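Putative Acetyltransferase from the GNAT family (Novosphingobium aromaticivorans DSM 12444, PDB 3EC4) probably transfers an acyl group, most likely acetyl from acetyl-coenzyme A as in other GNAT-family enzymes, to an acceptor that is not known. Local coordinates at residues D5-R10 with P155-V160; A49-L54 with I62-P67; L195-Y198 with S203-R206. All blocks are in the same frame, centred on the assembly; numbering follows the deposited sequence.

Interaction 1 of 3, residues D5-R10 with P155-V160; sequences DHPLDR and PNLAEV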
loop_
_atom_site.group_PDB
_atom_site.type_symbol
_atom_site.label_atom_id
_atom_site.label_comp_id
_atom_site.label_asym_id
_atom_site.label_seq_id
_atom_site.Cartn_x
_atom_site.Cartn_y
_atom_site.Cartn_z
ATOM N N ASP A 5 13.580 -6.933 15.368
ATOM C CA ASP A 5 13.581 -5.805 14.400
ATOM C C ASP A 5 12.229 -5.072 14.467
ATOM O O ASP A 5 11.305 -5.515 15.141
ATOM C CB ASP A 5 13.872 -6.320 12.980
ATOM N N HIS A 6 12.124 -3.952 13.759
ATOM C CA HIS A 6 10.905 -3.149 13.736
ATOM C C HIS A 6 9.810 -3.842 12.905
ATOM O O HIS A 6 10.122 -4.517 11.917
ATOM C CB HIS A 6 11.278 -1.816 13.107
ATOM C CG HIS A 6 10.335 -0.707 13.416
ATOM N ND1 HIS A 6 9.078 -0.624 12.864
ATOM C CD2 HIS A 6 10.478 0.385 14.195
ATOM C CE1 HIS A 6 8.481 0.463 13.300
ATOM N NE2 HIS A 6 9.309 1.096 14.110
ATOM N N PRO A 7 8.523 -3.729 13.317
ATOM C CA PRO A 7 7.435 -4.242 12.486
ATOM C C PRO A 7 7.460 -3.763 11.048
ATOM O O PRO A 7 7.075 -4.520 10.153
ATOM C CB PRO A 7 6.166 -3.712 13.185
ATOM C CG PRO A 7 6.562 -3.587 14.590
ATOM C CD PRO A 7 8.006 -3.142 14.564
ATOM N N LEU A 8 7.924 -2.532 10.826
ATOM C CA LEU A 8 7.959 -1.982 9.466
ATOM C C LEU A 8 9.118 -2.526 8.612
ATOM O O LEU A 8 9.189 -2.251 7.416
ATOM C CB LEU A 8 8.006 -0.471 9.514
ATOM C CG LEU A 8 6.841 0.310 10.114
ATOM C CD1 LEU A 8 7.180 1.785 9.873
ATOM C CD2 LEU A 8 5.543 -0.096 9.390
ATOM N N ASP A 9 10.031 -3.277 9.199
ATOM C CA ASP A 9 11.093 -3.907 8.391
ATOM C C ASP A 9 10.562 -5.005 7.479
ATOM O O ASP A 9 11.192 -5.375 6.496
ATOM C CB ASP A 9 12.188 -4.472 9.275
ATOM C CG ASP A 9 12.974 -3.412 9.980
ATOM O OD1 ASP A 9 12.938 -2.222 9.607
ATOM O OD2 ASP A 9 13.597 -3.778 10.980
ATOM N N ARG A 10 9.455 -5.614 7.856
ATOM C CA ARG A 10 8.845 -6.636 7.035
ATOM C C ARG A 10 7.345 -6.444 7.033
ATOM O O ARG A 10 6.625 -7.142 7.758
ATOM C CB ARG A 10 9.218 -8.026 7.544
ATOM C CG ARG A 10 10.721 -8.352 7.573
ATOM C CD ARG A 10 10.936 -9.876 7.659
ATOM N NE ARG A 10 10.494 -10.457 6.412
ATOM C CZ ARG A 10 10.091 -11.712 6.222
ATOM N NH1 ARG A 10 10.085 -12.609 7.199
ATOM N NH2 ARG A 10 9.692 -12.055 5.006
ATOM N N PRO A 155 -0.545 -3.421 15.633
ATOM C CA PRO A 155 -1.760 -2.687 15.979
ATOM C C PRO A 155 -1.668 -1.161 15.899
ATOM O O PRO A 155 -2.646 -0.530 15.504
ATOM C CB PRO A 155 -2.068 -3.172 17.397
ATOM C CG PRO A 155 -1.545 -4.589 17.376
ATOM C CD PRO A 155 -0.230 -4.436 16.645
ATOM N N ASN A 156 -0.515 -0.578 16.232
ATOM C CA ASN A 156 -0.361 0.885 16.230
ATOM C C ASN A 156 0.279 1.461 14.945
ATOM O O ASN A 156 0.708 2.609 14.950
ATOM C CB ASN A 156 0.516 1.279 17.411
ATOM C CG ASN A 156 1.956 0.867 17.201
ATOM O OD1 ASN A 156 2.248 -0.240 16.704
ATOM N ND2 ASN A 156 2.861 1.764 17.522
ATOM N N LEU A 157 0.368 0.665 13.875
ATOM C CA LEU A 157 0.908 1.132 12.589
ATOM C C LEU A 157 -0.126 0.922 11.487
ATOM O O LEU A 157 -0.800 -0.095 11.455
ATOM C CB LEU A 157 2.199 0.366 12.217
ATOM C CG LEU A 157 3.358 0.578 13.199
ATOM C CD1 LEU A 157 4.440 -0.496 13.039
ATOM C CD2 LEU A 157 3.885 1.994 12.955
ATOM N N ALA A 158 -0.218 1.880 10.560
ATOM C CA ALA A 158 -1.209 1.817 9.495
ATOM C C ALA A 158 -0.657 2.490 8.248
ATOM O O ALA A 158 -0.134 3.588 8.336
ATOM C CB ALA A 158 -2.511 2.479 9.923
ATOM N N GLU A 159 -0.816 1.828 7.107
ATOM C CA GLU A 159 -0.283 2.315 5.855
ATOM C C GLU A 159 -1.244 3.232 5.097
ATOM O O GLU A 159 -2.388 2.886 4.858
ATOM C CB GLU A 159 0.065 1.122 4.958
ATOM C CG GLU A 159 0.910 1.515 3.745
ATOM C CD GLU A 159 1.185 0.347 2.830
ATOM O OE1 GLU A 159 0.392 -0.609 2.879
ATOM O OE2 GLU A 159 2.166 0.419 2.036
ATOM N N VAL A 160 -0.742 4.389 4.688
ATOM C CA VAL A 160 -1.395 5.227 3.671
ATOM C C VAL A 160 -1.120 4.712 2.255
ATOM O O VAL A 160 0.030 4.497 1.894
ATOM C CB VAL A 160 -0.918 6.682 3.771
ATOM C CG1 VAL A 160 -1.677 7.533 2.766
ATOM C CG2 VAL A 160 -1.154 7.187 5.244
#

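Interaction 2 of 3, residues A49-L54 with I62-P67; sequences AGLASL and IWLVEP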
loop_
_atom_site.group_PDB
_atom_site.type_symbol
_atom_site.label_atom_id
_atom_site.label_comp_id
_atom_site.label_asym_id
_atom_site.label_seq_id
_atom_site.Cartn_x
_atom_site.Cartn_y
_atom_site.Cartn_z
ATOM N N ALA A 49 12.394 -20.637 -0.862
ATOM C CA ALA A 49 12.121 -21.589 -1.952
ATOM C C ALA A 49 10.626 -21.811 -2.137
ATOM O O ALA A 49 10.139 -22.004 -3.261
ATOM C CB ALA A 49 12.844 -22.950 -1.715
ATOM N N GLY A 50 9.882 -21.754 -1.037
ATOM C CA GLY A 50 8.437 -21.943 -1.074
ATOM C C GLY A 50 7.648 -20.882 -1.819
ATOM O O GLY A 50 6.474 -21.082 -2.106
ATOM N N LEU A 51 8.269 -19.739 -2.115
ATOM C CA LEU A 51 7.582 -18.666 -2.836
ATOM C C LEU A 51 7.119 -19.147 -4.203
ATOM O O LEU A 51 6.085 -18.723 -4.674
ATOM C CB LEU A 51 8.481 -17.428 -2.983
ATOM C CG LEU A 51 8.746 -16.568 -1.743
ATOM C CD1 LEU A 51 9.886 -15.561 -2.054
ATOM C CD2 LEU A 51 7.458 -15.863 -1.232
ATOM N N ALA A 52 7.873 -20.071 -4.819
ATOM C CA ALA A 52 7.515 -20.602 -6.121
ATOM C C ALA A 52 6.176 -21.329 -6.054
ATOM O O ALA A 52 5.392 -21.296 -6.999
ATOM C CB ALA A 52 8.627 -21.508 -6.669
ATOM N N SER A 53 5.905 -21.960 -4.917
ATOM C CA SER A 53 4.661 -22.693 -4.711
ATOM C C SER A 53 3.440 -21.773 -4.732
ATOM O O SER A 53 2.339 -22.254 -4.950
ATOM C CB SER A 53 4.724 -23.543 -3.401
ATOM O OG SER A 53 4.603 -22.728 -2.253
ATOM N N LEU A 54 3.622 -20.453 -4.545
ATOM C CA LEU A 54 2.523 -19.491 -4.646
ATOM C C LEU A 54 2.261 -19.042 -6.077
ATOM O O LEU A 54 1.329 -18.265 -6.300
ATOM C CB LEU A 54 2.826 -18.231 -3.805
ATOM C CG LEU A 54 3.205 -18.378 -2.328
ATOM C CD1 LEU A 54 3.738 -17.041 -1.733
ATOM C CD2 LEU A 54 2.002 -18.877 -1.560
ATOM N N ILE A 62 3.819 -12.216 -7.719
ATOM C CA ILE A 62 3.689 -11.774 -6.341
ATOM C C ILE A 62 4.657 -10.625 -6.085
ATOM O O ILE A 62 5.790 -10.585 -6.609
ATOM C CB ILE A 62 3.932 -12.915 -5.312
ATOM C CG1 ILE A 62 5.267 -13.656 -5.584
ATOM C CG2 ILE A 62 2.739 -13.905 -5.256
ATOM C CD1 ILE A 62 5.668 -14.586 -4.424
ATOM N N TRP A 63 4.195 -9.669 -5.286
ATOM C CA TRP A 63 5.018 -8.585 -4.832
ATOM C C TRP A 63 5.439 -8.853 -3.413
ATOM O O TRP A 63 4.603 -9.189 -2.548
ATOM C CB TRP A 63 4.282 -7.248 -4.826
ATOM C CG TRP A 63 4.223 -6.552 -6.132
ATOM C CD1 TRP A 63 3.182 -6.534 -6.995
ATOM C CD2 TRP A 63 5.245 -5.742 -6.711
ATOM N NE1 TRP A 63 3.476 -5.759 -8.085
ATOM C CE2 TRP A 63 4.737 -5.254 -7.937
ATOM C CE3 TRP A 63 6.543 -5.386 -6.329
ATOM C CZ2 TRP A 63 5.485 -4.450 -8.789
ATOM C CZ3 TRP A 63 7.280 -4.579 -7.194
ATOM C CH2 TRP A 63 6.741 -4.126 -8.401
ATOM N N LEU A 64 6.731 -8.621 -3.190
ATOM C CA LEU A 64 7.372 -8.672 -1.882
ATOM C C LEU A 64 7.939 -7.293 -1.505
ATOM O O LEU A 64 8.443 -6.570 -2.356
ATOM C CB LEU A 64 8.473 -9.725 -1.871
ATOM C CG LEU A 64 8.058 -11.115 -2.348
ATOM C CD1 LEU A 64 8.665 -11.371 -3.700
ATOM C CD2 LEU A 64 8.466 -12.197 -1.324
ATOM N N VAL A 65 7.823 -6.960 -0.238
ATOM C CA VAL A 65 8.288 -5.661 0.320
ATOM C C VAL A 65 9.189 -6.033 1.491
ATOM O O VAL A 65 8.705 -6.528 2.520
ATOM C CB VAL A 65 7.131 -4.720 0.732
ATOM C CG1 VAL A 65 7.708 -3.398 1.232
ATOM C CG2 VAL A 65 6.196 -4.484 -0.477
ATOM N N GLU A 66 10.495 -5.882 1.270
ATOM C CA GLU A 66 11.525 -6.317 2.203
ATOM C C GLU A 66 12.633 -5.301 2.258
ATOM O O GLU A 66 12.673 -4.415 1.422
ATOM C CB GLU A 66 12.063 -7.682 1.808
ATOM C CG GLU A 66 10.974 -8.753 1.672
ATOM C CD GLU A 66 10.403 -9.258 3.002
ATOM O OE1 GLU A 66 11.012 -9.000 4.055
ATOM O OE2 GLU A 66 9.336 -9.946 3.004
ATOM N N PRO A 67 13.550 -5.419 3.229
ATOM C CA PRO A 67 14.655 -4.440 3.188
ATOM C C PRO A 67 15.527 -4.532 1.896
ATOM O O PRO A 67 15.835 -3.503 1.313
ATOM C CB PRO A 67 15.442 -4.755 4.476
ATOM C CG PRO A 67 14.429 -5.333 5.419
ATOM C CD PRO A 67 13.572 -6.224 4.468
#

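Interaction 3 of 3, residues L195-Y198 with S203-R206; sequences LHSY and SAIR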
loop_
_atom_site.group_PDB
_atom_site.type_symbol
_atom_site.label_atom_id
_atom_site.label_comp_id
_atom_site.label_asym_id
_atom_site.label_seq_id
_atom_site.Cartn_x
_atom_site.Cartn_y
_atom_site.Cartn_z
ATOM N N LEU A 195 4.173 5.065 5.047
ATOM C CA LEU A 195 3.949 4.838 3.642
ATOM C C LEU A 195 5.250 4.520 2.983
ATOM O O LEU A 195 6.303 4.667 3.566
ATOM C CB LEU A 195 3.291 6.048 2.977
ATOM C CG LEU A 195 4.037 7.401 3.064
ATOM C CD1 LEU A 195 5.178 7.478 2.050
ATOM C CD2 LEU A 195 3.075 8.604 2.907
ATOM N N HIS A 196 5.157 4.028 1.768
ATOM C CA HIS A 196 6.311 3.875 0.900
ATOM C C HIS A 196 6.164 4.791 -0.290
ATOM O O HIS A 196 5.057 4.919 -0.846
ATOM C CB HIS A 196 6.452 2.431 0.374
ATOM C CG HIS A 196 6.701 1.413 1.449
ATOM N ND1 HIS A 196 5.699 0.635 1.981
ATOM C CD2 HIS A 196 7.834 1.073 2.119
ATOM C CE1 HIS A 196 6.201 -0.148 2.923
ATOM N NE2 HIS A 196 7.497 0.088 3.013
ATOM N N SER A 197 7.263 5.413 -0.700
ATOM C CA SER A 197 7.354 6.073 -1.997
ATOM C C SER A 197 8.368 5.318 -2.821
ATOM O O SER A 197 9.284 4.798 -2.252
ATOM C CB SER A 197 7.879 7.484 -1.811
ATOM O OG SER A 197 7.922 8.224 -3.033
ATOM N N TYR A 198 8.292 5.405 -4.144
ATOM C CA TYR A 198 9.440 5.054 -4.950
ATOM C C TYR A 198 10.552 5.997 -4.523
ATOM O O TYR A 198 10.279 7.184 -4.283
ATOM C CB TYR A 198 9.147 5.196 -6.445
ATOM C CG TYR A 198 8.202 4.150 -6.947
ATOM C CD1 TYR A 198 8.679 2.883 -7.266
ATOM C CD2 TYR A 198 6.841 4.373 -7.032
ATOM C CE1 TYR A 198 7.861 1.909 -7.707
ATOM C CE2 TYR A 198 5.980 3.360 -7.489
ATOM C CZ TYR A 198 6.510 2.127 -7.802
ATOM O OH TYR A 198 5.729 1.100 -8.275
ATOM N N SER A 203 9.596 14.539 -5.921
ATOM C CA SER A 203 8.423 15.357 -5.715
ATOM C C SER A 203 7.485 14.826 -4.616
ATOM O O SER A 203 7.045 15.578 -3.718
ATOM C CB SER A 203 7.669 15.469 -7.039
ATOM O OG SER A 203 6.465 16.163 -6.845
ATOM N N ALA A 204 7.150 13.553 -4.727
ATOM C CA ALA A 204 6.274 12.860 -3.770
ATOM C C ALA A 204 6.888 12.875 -2.388
ATOM O O ALA A 204 6.198 13.107 -1.398
ATOM C CB ALA A 204 5.991 11.401 -4.244
ATOM N N ILE A 205 8.173 12.584 -2.284
ATOM C CA ILE A 205 8.866 12.625 -0.961
ATOM C C ILE A 205 8.767 14.007 -0.302
ATOM O O ILE A 205 8.539 14.122 0.883
ATOM C CB ILE A 205 10.334 12.123 -1.096
ATOM C CG1 ILE A 205 10.348 10.616 -1.506
ATOM C CG2 ILE A 205 11.191 12.397 0.147
ATOM C CD1 ILE A 205 11.707 10.137 -1.987
ATOM N N ARG A 206 8.915 15.074 -1.089
ATOM C CA ARG A 206 8.739 16.428 -0.580
ATOM C C ARG A 206 7.322 16.676 -0.120
ATOM O O ARG A 206 7.124 17.322 0.909
ATOM C CB ARG A 206 9.142 17.470 -1.655
ATOM C CG ARG A 206 10.636 17.567 -1.905
ATOM C CD ARG A 206 10.976 18.753 -2.819
ATOM N NE ARG A 206 10.354 18.720 -4.148
ATOM C CZ ARG A 206 10.929 18.241 -5.261
ATOM N NH1 ARG A 206 12.133 17.706 -5.228
ATOM N NH2 ARG A 206 10.273 18.280 -6.415
#

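Interaction 1 of 3, residues D5-R10 with P155-V160
His6, Pro7 and Leu8, at the start of the modelled chain, converge on one methyl group, CD1 of Leu157. The imidazole of His6 meets it obliquely through CE1, 4.2 Å from Leu157 CD1. With CG anti to the backbone N (chi1 -160°), the ring turns its ND1 edge toward the backbone of the following turn, and ND1 accepts the backbone N-H of Leu8 at 3.0 Å. That donor lies almost in the ring plane and the bond is nearly straight (169°), which fixes the ring's rotation. Without the imidazole, as with an alanine here, the Leu8 N-H would probably lose this acceptor and the packing about the Leu157 methyl would thin. Pro7 crosses Leu157 at about a right angle, its CB 3.7 Å from Leu157 CD1. This short 3-10 turn, Pro7 to Asp9, leads into helix 11-17 and lies against strand 157-165 of the central GNAT sheet, where Leu157 begins the strand. Leu8 adds its CD2 branch, 3.8 Å from Leu157 CD1, while its backbone O accepts a bond from Gln86. Asp9 braces the turn: its OD2 receives the His6 N-H from above the carboxylate plane at 3.2 Å, and OD1 forms salt bridges with Arg216 and Arg217.

Interaction 2 of 3, residues A49-L54 with I62-P67
The turn 49-54 packs over the strand segment 62-67; their CA atoms come nearest at Leu54 and Ile62, 8.0 Å apart. Strand 61-66 is an outermost strand of the mixed GNAT sheet, pairing antiparallel with strand 214-226, and the turn covers its residues Ile62 and Leu64, which face the same way. Residues 49-53 have helical backbone angles; bonds from Ser53 N to Gly50 O and from Leu54 N to Leu51 O close the turn and present Leu51 and Leu54 to the strand. Between them these leucines and the two strand residues form a purely apolar contact. Leu51 forks over the strand: its CD2 lies 3.9 Å from Ile62 CD1, and both of its methyls reach Leu64. Ile62 carries CG1 between its backbone N and carbonyl carbon (chi1 51°), and from there CD1 extends to meet both leucines. Leu54 crosses Ile62 at about a right angle, with its CD1 4.1 Å from Ile62 CD1. Ala41 and Arg32, from the small two-stranded sheet, also touch Leu54 and Ile62. The closest approach joins Leu51 and Leu64, meeting tip to tip, with Leu51 CD1 3.7 Å from Leu64 CD2.

Interaction 3 of 3, residues L195-Y198 with S203-R206
Ser197, near the end of strand 192-198, points its short side chain at helix 202-210 and meets Ile205 along its whole length. Its CB lies 4.0 Å from Ile205 CG1. One bond further, OG comes to 3.7 Å from the same Ile205 CG1 and to 3.9 Å from Ala204 CB, so the hydroxyl oxygen sits against two aliphatic groups of the helix. Its polar need is met on the strand itself: Ser197 OG donates to the carbonyl O of Tyr198 at 2.9 Å, approaching 28° out of the carbonyl plane. The torsion that makes this possible holds OG anti to the backbone N and beside the carbonyl carbon (chi1 -177°), turned toward the next peptide. Ile205 then reaches past the hydroxyl, its CD1 4.0 Å from Tyr198 O, so the carbonyl that takes the serine bond also has the isoleucine methyl nearby. On strand 76-88, which pairs with strand 192-198, Leu85 also touches Ile205, while Tyr208 of the helix touches Ser197. The strand, the short connection and the helix folding back on the sheet match the C-terminal beta-alpha unit of the GNAT fold, followed here by strand 214-226.

Overall arrangement
All three contacts reach the same mixed sheet. Interaction 1 and interaction 3, about 17 Å apart between centres, use neighbouring parallel strands, 157-165 and 192-198, and meet where Val160 O lies 3.8 Å from Leu195 CB. Interaction 2 lies at the outermost strand 61-66, about 19 Å from interaction 1 and 24 Å from interaction 3 between centres. A salt bridge joins it to interaction 1, from Arg10 NE to Glu66 OE1 at 2.8 Å, tying the amino-terminal turn to the edge strand. Along the chain, 49-67 is nested inside the loop closed by interaction 1. In GNAT relatives the parallel strand pair splays to admit acetyl-coenzyme A; the same pair of strands here is consistent with such a site.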